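Local coordinates for protein aspartate aminotransferase (Giardia lamblia, PDB 3MEB) that probably catalyses the pyridoxal phosphate-dependent exchange of an amino group between L-aspartate and 2-oxoglutarate, giving oxaloacetate and L-glutamate, as a homodimer, at residues K65-I68 / L69-V72; D255-A258 / V259-V263; L316-R319 / K320-M324. One frame throughout, in Å; residues are numbered along the deposited sequence. Where two conformers were deposited one is given.

Overall arrangement
All three interactions are helix-end contacts, and they show how differently helix boundaries can be built within one aminotransferase subunit. Interaction 1 leads into helix 70-81 and interaction 2 starts helix 257-264, while interaction 3 closes helix 300-319. They lie well apart and touch nowhere, with centres about 28 Å (1 and 2), about 31 Å (1 and 3) and about 29 Å (2 and 3) from one another. Interactions 1 and 3 both meet the second subunit; interaction 2 is packed within its own chain. Interaction 3 is the contact nearest a cofactor, the side chain of Ser323 lying about 4 Å from a bound pyridoxal phosphate, against about 14 Å for Leu69 and about 13 Å for Val259.

Interaction 1: residues K65-I68 / L69-V72; sequences KPWI and LPAV
The indole of Trp67 receives Leu69 over one face and Pro70 from an oblique direction. CA of Leu69 sits above the six-membered ring, 4.3 Å from its centroid and only 10° off the normal, a CH-pi contact. The leucine side chain then runs across the indole at about a right angle, and its CD1 comes to 3.8 Å from CE3 of Trp67. Pro70 also crosses the indole nearly at right angles, bringing CD to 3.4 Å from CZ2 of Trp67, with CH2 almost as near. The indole can reach forward in this way because CG of Trp67 is anti to its backbone N (chi1 -168°), which swings the ring to the carbonyl side and along the chain toward the coming helix. Ile68 makes a lighter contact one turn on, where its CG2 lies 4.1 Å from CG1 of Val72.

These residues form the entry to helix 70-81, with Leu69 at the N-cap and Pro70 in the first turn. Helix 340-370 backs this entry: Met353 touches both Trp67 and Leu69. Lys88 of the second subunit packs on Ile68 and Val72.

The contact contains no hydrogen bond and rests on apolar packing and a C-H over a pi face. Proline has no N-H to offer at the helix start, and a leucine N-cap has no side-chain acceptor for the next ones. The N-H of Ala71 is instead taken by OD1 of Asn349, so this hydrogen bond comes from a side chain of helix 340-370 while the adjoining aromatic and aliphatic groups supply the packing.

Interaction 2: residues D255-A258 / V259-V263; sequences DAFA and VRMFV
The first turn of helix 257-264, in which Arg260 N bonds back to Ala256 O, follows directly on the short helix 252-255 and has Ala256 at its N-cap. That opening bond is 3.0 Å long and almost straight (177° at the hydrogen). Met261 N to Phe257 O (2.9 Å) and Phe262 N to Ala258 O (3.1 Å) continue the pattern.

One flank carries Phe257 and Met261, whose CB lies over a face of the phenyl ring. In the conformer given, one of two deposited for Met261, the chain turns at its end (chi3 61°) and makes a Met-aromatic contact: SD is 4.4 Å from the Phe257 centroid, approached obliquely, and CE is 3.5 Å from CE1 of Phe257. On another flank the extended Arg260 passes Ala256, with NE 3.7 Å from CB, and gives NE and NH2 to the carbonyls of Met107 and Leu106. Phe262 and Val259 pack against Phe240 and Val271 of the central sheet.

Three backbone bonds thus set the turn, Met261 adds its sulfur contact with the ring, and the guanidinium of Arg260 ties the helix start to two carbonyls elsewhere in the chain.

Interaction 3: residues L316-R319 / K320-M324; sequences LQIR and KTWSM. With EDO (1,2-ethanediol), chain L.
Ile318 O is gripped by three backbone donors as helix 300-319 gives way to the loop: Thr321 N (2.8 Å), Trp322 N (2.8 Å) and Ser323 N (3.0 Å). Trp322 N approaches nearly along the axis of the carbonyl, while the other two stand above its plane. At the two preceding carbonyls Lys320 N makes only weak bonds, to Leu316 O and Gln317 O. The stronger partner of Gln317 O is OG1 of Thr321, which donates to it over 2.7 Å. With chi1 at -42° that hydroxyl lies beside its own backbone N and faces back to the helix.

The guanidinium of Arg319 has several acceptors around it. NH1 makes a weak bond to OG of Ser323 and further weak ones to both oxygens of a bound ethanediol, probably from the crystallisation liquor. NH2 is better directed, giving its hydrogen to O2 of the diol at 2.7 Å, near the guanidinium plane. Ser323 OG accepts from the arginine and donates to O1 of the diol (2.7 Å). A bend at chi2 (49°) carries the arginine toward the serine. The second subunit supplies further partners: Lys164 bonds Thr321 OG1, Asp34 forms a salt bridge with Arg319 NE, and Arg285, a residue of the cofactor pocket, takes Trp322 O.

Apart from these polar contacts, CG2 of Ile318 lies over a face of the Trp322 ring, 3.5 Å from NE1, whose hydrogen bond goes to Ser325 OG, and Met324 packs on Tyr90. A helix end completed across the dimer interface and close to a bound pyridoxal phosphate fits the class I aminotransferases, whose active sites are built at the subunit boundary.

Interaction 1: residues K65-I68 / L69-V72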
ATOM      1  N   LYS A  65     -12.454 -21.366 -11.888  1.00  3.11           N
ATOM      2  CA  LYS A  65     -12.945 -20.354 -10.916  1.00  4.45           C
ATOM      3  C   LYS A  65     -11.861 -19.979  -9.926  1.00  3.16           C
ATOM      4  O   LYS A  65     -11.002 -20.796  -9.630  1.00  2.34           O
ATOM      5  CB  LYS A  65     -14.132 -20.916 -10.125  1.00  4.25           C
ATOM      6  CG  LYS A  65     -15.415 -21.028 -10.915  1.00  9.59           C
ATOM      7  CD  LYS A  65     -16.381 -21.908 -10.099  1.00 14.66           C
ATOM      8  CE  LYS A  65     -17.843 -21.708 -10.487  1.00 18.49           C
ATOM      9  NZ  LYS A  65     -18.681 -22.599  -9.613  1.00 19.51           N
ATOM     10  N   PRO A  66     -11.923 -18.771  -9.355  1.00  3.83           N
ATOM     11  CA  PRO A  66     -11.033 -18.491  -8.224  1.00  3.38           C
ATOM     12  C   PRO A  66     -11.086 -19.577  -7.171  1.00  3.22           C
ATOM     13  O   PRO A  66     -12.158 -20.162  -6.921  1.00  3.30           O
ATOM     14  CB  PRO A  66     -11.572 -17.190  -7.680  1.00  4.20           C
ATOM     15  CG  PRO A  66     -12.115 -16.495  -8.887  1.00  4.47           C
ATOM     16  CD  PRO A  66     -12.728 -17.593  -9.720  1.00  3.96           C
ATOM     17  N   TRP A  67      -9.925 -19.867  -6.584  1.00  3.38           N
ATOM     18  CA  TRP A  67      -9.759 -20.943  -5.630  1.00  3.66           C
ATOM     19  C   TRP A  67      -9.141 -20.439  -4.347  1.00  4.35           C
ATOM     20  O   TRP A  67      -7.953 -20.072  -4.334  1.00  5.40           O
ATOM     21  CB  TRP A  67      -8.840 -22.030  -6.200  1.00  4.55           C
ATOM     22  CG  TRP A  67      -8.846 -23.312  -5.392  1.00  2.00           C
ATOM     23  CD1 TRP A  67      -9.921 -24.079  -5.079  1.00  2.41           C
ATOM     24  CD2 TRP A  67      -7.710 -23.961  -4.818  1.00  2.00           C
ATOM     25  NE1 TRP A  67      -9.532 -25.176  -4.338  1.00  2.00           N
ATOM     26  CE2 TRP A  67      -8.174 -25.121  -4.162  1.00  2.00           C
ATOM     27  CE3 TRP A  67      -6.352 -23.673  -4.790  1.00  3.97           C
ATOM     28  CZ2 TRP A  67      -7.317 -25.996  -3.512  1.00  2.00           C
ATOM     29  CZ3 TRP A  67      -5.499 -24.555  -4.129  1.00  2.00           C
ATOM     30  CH2 TRP A  67      -5.989 -25.684  -3.495  1.00  2.71           C
ATOM     31  N   ILE A  68      -9.932 -20.425  -3.262  1.00  3.40           N
ATOM     32  CA  ILE A  68      -9.392 -20.168  -1.934  1.00  3.40           C
ATOM     33  C   ILE A  68      -8.666 -21.424  -1.428  1.00  2.00           C
ATOM     34  O   ILE A  68      -9.276 -22.481  -1.277  1.00  2.00           O
ATOM     35  CB  ILE A  68     -10.484 -19.761  -0.922  1.00  4.61           C
ATOM     36  CG1 ILE A  68     -11.250 -18.509  -1.437  1.00  5.64           C
ATOM     37  CG2 ILE A  68      -9.874 -19.495   0.424  1.00  4.27           C
ATOM     38  CD1 ILE A  68     -10.615 -17.192  -1.090  1.00  7.57           C
ATOM     39  N   LEU A  69      -7.376 -21.311  -1.151  1.00  2.00           N
ATOM     40  CA  LEU A  69      -6.624 -22.448  -0.598  1.00  2.01           C
ATOM     41  C   LEU A  69      -7.295 -22.956   0.674  1.00  2.00           C
ATOM     42  O   LEU A  69      -7.646 -22.157   1.514  1.00  2.00           O
ATOM     43  CB  LEU A  69      -5.175 -22.081  -0.291  1.00  2.00           C
ATOM     44  CG  LEU A  69      -4.165 -22.200  -1.428  1.00  3.05           C
ATOM     45  CD1 LEU A  69      -4.502 -21.217  -2.560  1.00  2.00           C
ATOM     46  CD2 LEU A  69      -2.751 -22.002  -0.860  1.00  2.00           C
ATOM     47  N   PRO A  70      -7.476 -24.291   0.815  1.00  2.21           N
ATOM     48  CA  PRO A  70      -8.044 -24.815   2.072  1.00  2.00           C
ATOM     49  C   PRO A  70      -7.284 -24.311   3.321  1.00  2.32           C
ATOM     50  O   PRO A  70      -7.925 -24.000   4.342  1.00  2.00           O
ATOM     51  CB  PRO A  70      -7.925 -26.322   1.905  1.00  2.00           C
ATOM     52  CG  PRO A  70      -8.092 -26.554   0.445  1.00  2.00           C
ATOM     53  CD  PRO A  70      -7.362 -25.351  -0.206  1.00  2.00           C
ATOM     54  N   ALA A  71      -5.950 -24.167   3.234  1.00  2.58           N
ATOM     55  CA  ALA A  71      -5.188 -23.595   4.366  1.00  2.75           C
ATOM     56  C   ALA A  71      -5.610 -22.174   4.673  1.00  2.27           C
ATOM     57  O   ALA A  71      -5.757 -21.820   5.845  1.00  2.60           O
ATOM     58  CB  ALA A  71      -3.684 -23.668   4.134  1.00  2.76           C
ATOM     59  N   VAL A  72      -5.835 -21.366   3.627  1.00  2.57           N
ATOM     60  CA  VAL A  72      -6.361 -19.989   3.776  1.00  2.00           C
ATOM     61  C   VAL A  72      -7.804 -19.968   4.315  1.00  2.00           C
ATOM     62  O   VAL A  72      -8.148 -19.157   5.195  1.00  2.00           O
ATOM     63  CB  VAL A  72      -6.202 -19.204   2.447  1.00  2.13           C
ATOM     64  CG1 VAL A  72      -6.840 -17.812   2.532  1.00  2.00           C
ATOM     65  CG2 VAL A  72      -4.654 -19.164   2.047  1.00  2.00           C
TER

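Interaction 2: residues D255-A258 / V259-V263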
ATOM      1  N   ASP A 255      12.599 -24.322  -4.830  1.00  6.99           N
ATOM      2  CA  ASP A 255      12.405 -23.071  -5.547  1.00  6.55           C
ATOM      3  C   ASP A 255      13.205 -21.884  -4.950  1.00  6.43           C
ATOM      4  O   ASP A 255      13.452 -20.905  -5.644  1.00  8.90           O
ATOM      5  CB  ASP A 255      10.923 -22.770  -5.713  1.00  6.76           C
ATOM      6  CG  ASP A 255      10.209 -23.775  -6.613  1.00  6.36           C
ATOM      7  OD1 ASP A 255      10.890 -24.603  -7.241  1.00  7.30           O
ATOM      8  OD2 ASP A 255       8.967 -23.732  -6.708  1.00  6.77           O
ATOM      9  N   ALA A 256      13.667 -21.961  -3.708  1.00  5.52           N
ATOM     10  CA  ALA A 256      14.519 -20.878  -3.163  1.00  5.51           C
ATOM     11  C   ALA A 256      16.027 -21.161  -3.296  1.00  5.43           C
ATOM     12  O   ALA A 256      16.867 -20.393  -2.824  1.00  4.83           O
ATOM     13  CB  ALA A 256      14.097 -20.559  -1.682  1.00  5.59           C
ATOM     14  N   PHE A 257      16.382 -22.224  -4.018  1.00  5.05           N
ATOM     15  CA  PHE A 257      17.786 -22.584  -4.238  1.00  5.42           C
ATOM     16  C   PHE A 257      18.746 -21.411  -4.455  1.00  4.92           C
ATOM     17  O   PHE A 257      19.767 -21.288  -3.759  1.00  3.44           O
ATOM     18  CB  PHE A 257      17.923 -23.529  -5.433  1.00  5.64           C
ATOM     19  CG  PHE A 257      19.350 -23.877  -5.752  1.00  9.64           C
ATOM     20  CD1 PHE A 257      20.004 -23.289  -6.843  1.00 10.09           C
ATOM     21  CD2 PHE A 257      20.061 -24.765  -4.936  1.00 12.81           C
ATOM     22  CE1 PHE A 257      21.325 -23.593  -7.140  1.00 10.87           C
ATOM     23  CE2 PHE A 257      21.383 -25.078  -5.222  1.00 14.23           C
ATOM     24  CZ  PHE A 257      22.016 -24.481  -6.338  1.00 12.95           C
ATOM     25  N   ALA A 258      18.414 -20.550  -5.414  1.00  3.74           N
ATOM     26  CA  ALA A 258      19.350 -19.540  -5.906  1.00  3.79           C
ATOM     27  C   ALA A 258      19.572 -18.516  -4.839  1.00  3.23           C
ATOM     28  O   ALA A 258      20.663 -18.020  -4.687  1.00  4.51           O
ATOM     29  CB  ALA A 258      18.800 -18.879  -7.213  1.00  3.66           C
ATOM     30  N   VAL A 259      18.501 -18.180  -4.128  1.00  3.71           N
ATOM     31  CA  VAL A 259      18.536 -17.167  -3.060  1.00  2.60           C
ATOM     32  C   VAL A 259      19.381 -17.722  -1.899  1.00  3.00           C
ATOM     33  O   VAL A 259      20.302 -17.035  -1.423  1.00  2.00           O
ATOM     34  CB  VAL A 259      17.144 -16.817  -2.526  1.00  2.00           C
ATOM     35  CG1 VAL A 259      17.254 -15.806  -1.325  1.00  3.03           C
ATOM     36  CG2 VAL A 259      16.189 -16.276  -3.656  1.00  2.00           C
ATOM     37  N   ARG A 260      19.078 -18.951  -1.462  1.00  2.20           N
ATOM     38  CA  ARG A 260      19.798 -19.560  -0.322  1.00  2.78           C
ATOM     39  C   ARG A 260      21.297 -19.781  -0.616  1.00  3.18           C
ATOM     40  O   ARG A 260      22.153 -19.457   0.235  1.00  3.71           O
ATOM     41  CB  ARG A 260      19.099 -20.838   0.160  1.00  2.83           C
ATOM     42  CG  ARG A 260      17.706 -20.536   0.737  1.00  3.95           C
ATOM     43  CD  ARG A 260      17.065 -21.744   1.352  1.00  4.24           C
ATOM     44  NE  ARG A 260      15.621 -21.595   1.493  1.00  3.05           N
ATOM     45  CZ  ARG A 260      14.833 -22.492   2.094  1.00  2.27           C
ATOM     46  NH1 ARG A 260      15.336 -23.582   2.623  1.00  2.37           N
ATOM     47  NH2 ARG A 260      13.538 -22.317   2.158  1.00  2.00           N
ATOM     48  N   MET A 261      21.600 -20.287  -1.814  1.00  3.08           N
ATOM     49  CA  MET A 261      22.986 -20.470  -2.253  0.50  3.32           C
ATOM     50  C   MET A 261      23.774 -19.170  -2.292  1.00  2.84           C
ATOM     51  O   MET A 261      24.910 -19.115  -1.843  1.00  2.96           O
ATOM     52  CB  MET A 261      23.047 -21.119  -3.636  0.50  3.44           C
ATOM     53  CG  MET A 261      24.480 -21.337  -4.095  0.50  4.16           C
ATOM     54  SD  MET A 261      24.641 -22.256  -5.611  0.50  6.34           S
ATOM     55  CE  MET A 261      23.758 -21.176  -6.742  0.50  2.00           C
ATOM     56  N   PHE A 262      23.178 -18.122  -2.837  1.00  2.94           N
ATOM     57  CA  PHE A 262      23.842 -16.823  -2.904  1.00  2.85           C
ATOM     58  C   PHE A 262      24.128 -16.299  -1.496  1.00  3.11           C
ATOM     59  O   PHE A 262      25.229 -15.830  -1.232  1.00  2.66           O
ATOM     60  CB  PHE A 262      23.002 -15.820  -3.700  1.00  3.01           C
ATOM     61  CG  PHE A 262      23.269 -15.818  -5.188  1.00  2.37           C
ATOM     62  CD1 PHE A 262      23.678 -16.950  -5.867  1.00  2.00           C
ATOM     63  CD2 PHE A 262      23.029 -14.664  -5.932  1.00  4.09           C
ATOM     64  CE1 PHE A 262      23.917 -16.900  -7.256  1.00  4.63           C
ATOM     65  CE2 PHE A 262      23.263 -14.626  -7.307  1.00  4.07           C
ATOM     66  CZ  PHE A 262      23.716 -15.759  -7.968  1.00  2.72           C
ATOM     67  N   VAL A 263      23.144 -16.383  -0.601  1.00  2.54           N
ATOM     68  CA  VAL A 263      23.304 -15.892   0.774  1.00  3.45           C
ATOM     69  C   VAL A 263      24.378 -16.700   1.543  1.00  4.16           C
ATOM     70  O   VAL A 263      25.220 -16.138   2.243  1.00  4.74           O
ATOM     71  CB  VAL A 263      21.960 -15.906   1.533  1.00  2.60           C
ATOM     72  CG1 VAL A 263      22.181 -15.654   3.034  1.00  3.58           C
ATOM     73  CG2 VAL A 263      20.995 -14.843   0.962  1.00  3.51           C
TER

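Interaction 3: residues L316-R319 / K320-M324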
ATOM      1  N   LEU A 316      10.942   4.023   7.368  1.00  2.00           N
ATOM      2  CA  LEU A 316      10.843   5.460   7.172  1.00  2.00           C
ATOM      3  C   LEU A 316      10.309   5.721   5.745  1.00  2.00           C
ATOM      4  O   LEU A 316       9.419   6.526   5.553  1.00  2.00           O
ATOM      5  CB  LEU A 316      12.189   6.133   7.382  1.00  2.00           C
ATOM      6  CG  LEU A 316      12.232   7.608   7.069  1.00  2.72           C
ATOM      7  CD1 LEU A 316      11.154   8.437   7.796  1.00  2.00           C
ATOM      8  CD2 LEU A 316      13.670   8.075   7.328  1.00  2.00           C
ATOM      9  N   GLN A 317      10.830   4.976   4.758  1.00  2.00           N
ATOM     10  CA  GLN A 317      10.317   5.094   3.385  1.00  2.00           C
ATOM     11  C   GLN A 317       8.832   4.846   3.334  1.00  2.00           C
ATOM     12  O   GLN A 317       8.054   5.641   2.760  1.00  2.00           O
ATOM     13  CB  GLN A 317      11.033   4.111   2.456  1.00  2.00           C
ATOM     14  CG  GLN A 317      12.519   4.462   2.179  1.00  2.00           C
ATOM     15  CD  GLN A 317      13.197   3.297   1.562  1.00  4.80           C
ATOM     16  OE1 GLN A 317      14.170   2.737   2.117  1.00  7.14           O
ATOM     17  NE2 GLN A 317      12.653   2.845   0.438  1.00  3.04           N
ATOM     18  N   ILE A 318       8.427   3.753   3.970  1.00  2.00           N
ATOM     19  CA  ILE A 318       7.038   3.348   3.970  1.00  2.00           C
ATOM     20  C   ILE A 318       6.138   4.390   4.660  1.00  2.00           C
ATOM     21  O   ILE A 318       5.061   4.704   4.166  1.00  2.00           O
ATOM     22  CB  ILE A 318       6.912   1.951   4.587  1.00  2.00           C
ATOM     23  CG1 ILE A 318       7.370   0.920   3.542  1.00  2.00           C
ATOM     24  CG2 ILE A 318       5.471   1.632   5.052  1.00  2.00           C
ATOM     25  CD1 ILE A 318       7.511  -0.520   4.122  1.00  2.00           C
ATOM     26  N   ARG A 319       6.641   4.940   5.770  1.00  2.00           N
ATOM     27  CA  ARG A 319       5.925   5.969   6.548  1.00  2.00           C
ATOM     28  C   ARG A 319       5.467   7.094   5.659  1.00  2.00           C
ATOM     29  O   ARG A 319       4.326   7.561   5.786  1.00  2.00           O
ATOM     30  CB  ARG A 319       6.811   6.546   7.657  1.00  2.00           C
ATOM     31  CG  ARG A 319       6.143   7.582   8.538  1.00  2.00           C
ATOM     32  CD  ARG A 319       4.768   7.157   9.086  1.00  2.48           C
ATOM     33  NE  ARG A 319       4.445   7.915  10.298  1.00  3.31           N
ATOM     34  CZ  ARG A 319       3.218   8.184  10.739  1.00  6.37           C
ATOM     35  NH1 ARG A 319       2.112   7.796  10.071  1.00  6.26           N
ATOM     36  NH2 ARG A 319       3.089   8.863  11.872  1.00  6.74           N
ATOM     37  N   LYS A 320       6.365   7.523   4.765  1.00  2.00           N
ATOM     38  CA  LYS A 320       6.115   8.590   3.810  1.00  2.00           C
ATOM     39  C   LYS A 320       5.290   8.220   2.583  1.00  2.00           C
ATOM     40  O   LYS A 320       4.921   9.110   1.798  1.00  2.30           O
ATOM     41  CB  LYS A 320       7.434   9.164   3.317  1.00  2.00           C
ATOM     42  CG  LYS A 320       8.317   9.627   4.400  1.00  3.56           C
ATOM     43  CD  LYS A 320       9.607  10.200   3.793  1.00  5.47           C
ATOM     44  CE  LYS A 320      10.800   9.490   4.273  1.00  6.65           C
ATOM     45  NZ  LYS A 320      12.006  10.262   3.976  1.00  5.87           N
ATOM     46  N   THR A 321       4.920   6.951   2.467  1.00  2.00           N
ATOM     47  CA  THR A 321       4.271   6.424   1.281  1.00  2.00           C
ATOM     48  C   THR A 321       2.884   5.925   1.587  1.00  2.00           C
ATOM     49  O   THR A 321       1.923   6.431   1.010  1.00  2.00           O
ATOM     50  CB  THR A 321       5.157   5.329   0.588  1.00  2.00           C
ATOM     51  OG1 THR A 321       6.517   5.764   0.582  1.00  2.00           O
ATOM     52  CG2 THR A 321       4.723   5.138  -0.858  1.00  2.36           C
ATOM     53  N   TRP A 322       2.776   4.987   2.525  1.00  2.00           N
ATOM     54  CA  TRP A 322       1.494   4.448   2.964  1.00  2.00           C
ATOM     55  C   TRP A 322       1.386   4.147   4.479  1.00  2.19           C
ATOM     56  O   TRP A 322       0.459   3.450   4.904  1.00  2.00           O
ATOM     57  CB  TRP A 322       1.112   3.200   2.155  1.00  2.04           C
ATOM     58  CG  TRP A 322       2.009   2.075   2.260  1.00  2.00           C
ATOM     59  CD1 TRP A 322       2.088   1.201   3.280  1.00  2.00           C
ATOM     60  CD2 TRP A 322       2.959   1.625   1.264  1.00  2.01           C
ATOM     61  NE1 TRP A 322       3.034   0.234   3.017  1.00  3.09           N
ATOM     62  CE2 TRP A 322       3.601   0.486   1.792  1.00  2.48           C
ATOM     63  CE3 TRP A 322       3.350   2.099   0.005  1.00  2.00           C
ATOM     64  CZ2 TRP A 322       4.576  -0.204   1.087  1.00  2.36           C
ATOM     65  CZ3 TRP A 322       4.316   1.421  -0.684  1.00  2.00           C
ATOM     66  CH2 TRP A 322       4.943   0.296  -0.137  1.00  2.00           C
ATOM     67  N   SER A 323       2.298   4.745   5.256  1.00  2.24           N
ATOM     68  CA  SER A 323       2.346   4.716   6.714  1.00  2.53           C
ATOM     69  C   SER A 323       2.811   3.399   7.313  1.00  3.11           C
ATOM     70  O   SER A 323       3.937   3.313   7.855  1.00  2.90           O
ATOM     71  CB  SER A 323       1.049   5.212   7.342  1.00  2.37           C
ATOM     72  OG  SER A 323       1.342   5.635   8.651  1.00  2.00           O
ATOM     73  N   MET A 324       1.979   2.363   7.189  1.00  2.77           N
ATOM     74  CA  MET A 324       2.465   0.998   7.429  1.00  3.05           C
ATOM     75  C   MET A 324       1.567   0.049   6.641  1.00  2.42           C
ATOM     76  O   MET A 324       0.599   0.506   5.985  1.00  2.79           O
ATOM     77  CB  MET A 324       2.570   0.669   8.916  1.00  2.96           C
ATOM     78  CG  MET A 324       1.286   0.334   9.567  1.00  4.30           C
ATOM     79  SD  MET A 324       0.080   1.641   9.533  1.00  7.60           S
ATOM     80  CE  MET A 324       0.755   2.756  10.819  1.00  4.26           C
TER
HETATM   81  C1  EDO L 507      -1.247   7.193  11.283  1.00 22.32           C
HETATM   82  O1  EDO L 507      -0.811   6.599  10.040  1.00 22.96           O
HETATM   83  C2  EDO L 507      -0.203   7.176  12.381  1.00 20.74           C
HETATM   84  O2  EDO L 507       0.505   8.425  12.436  1.00 18.63           O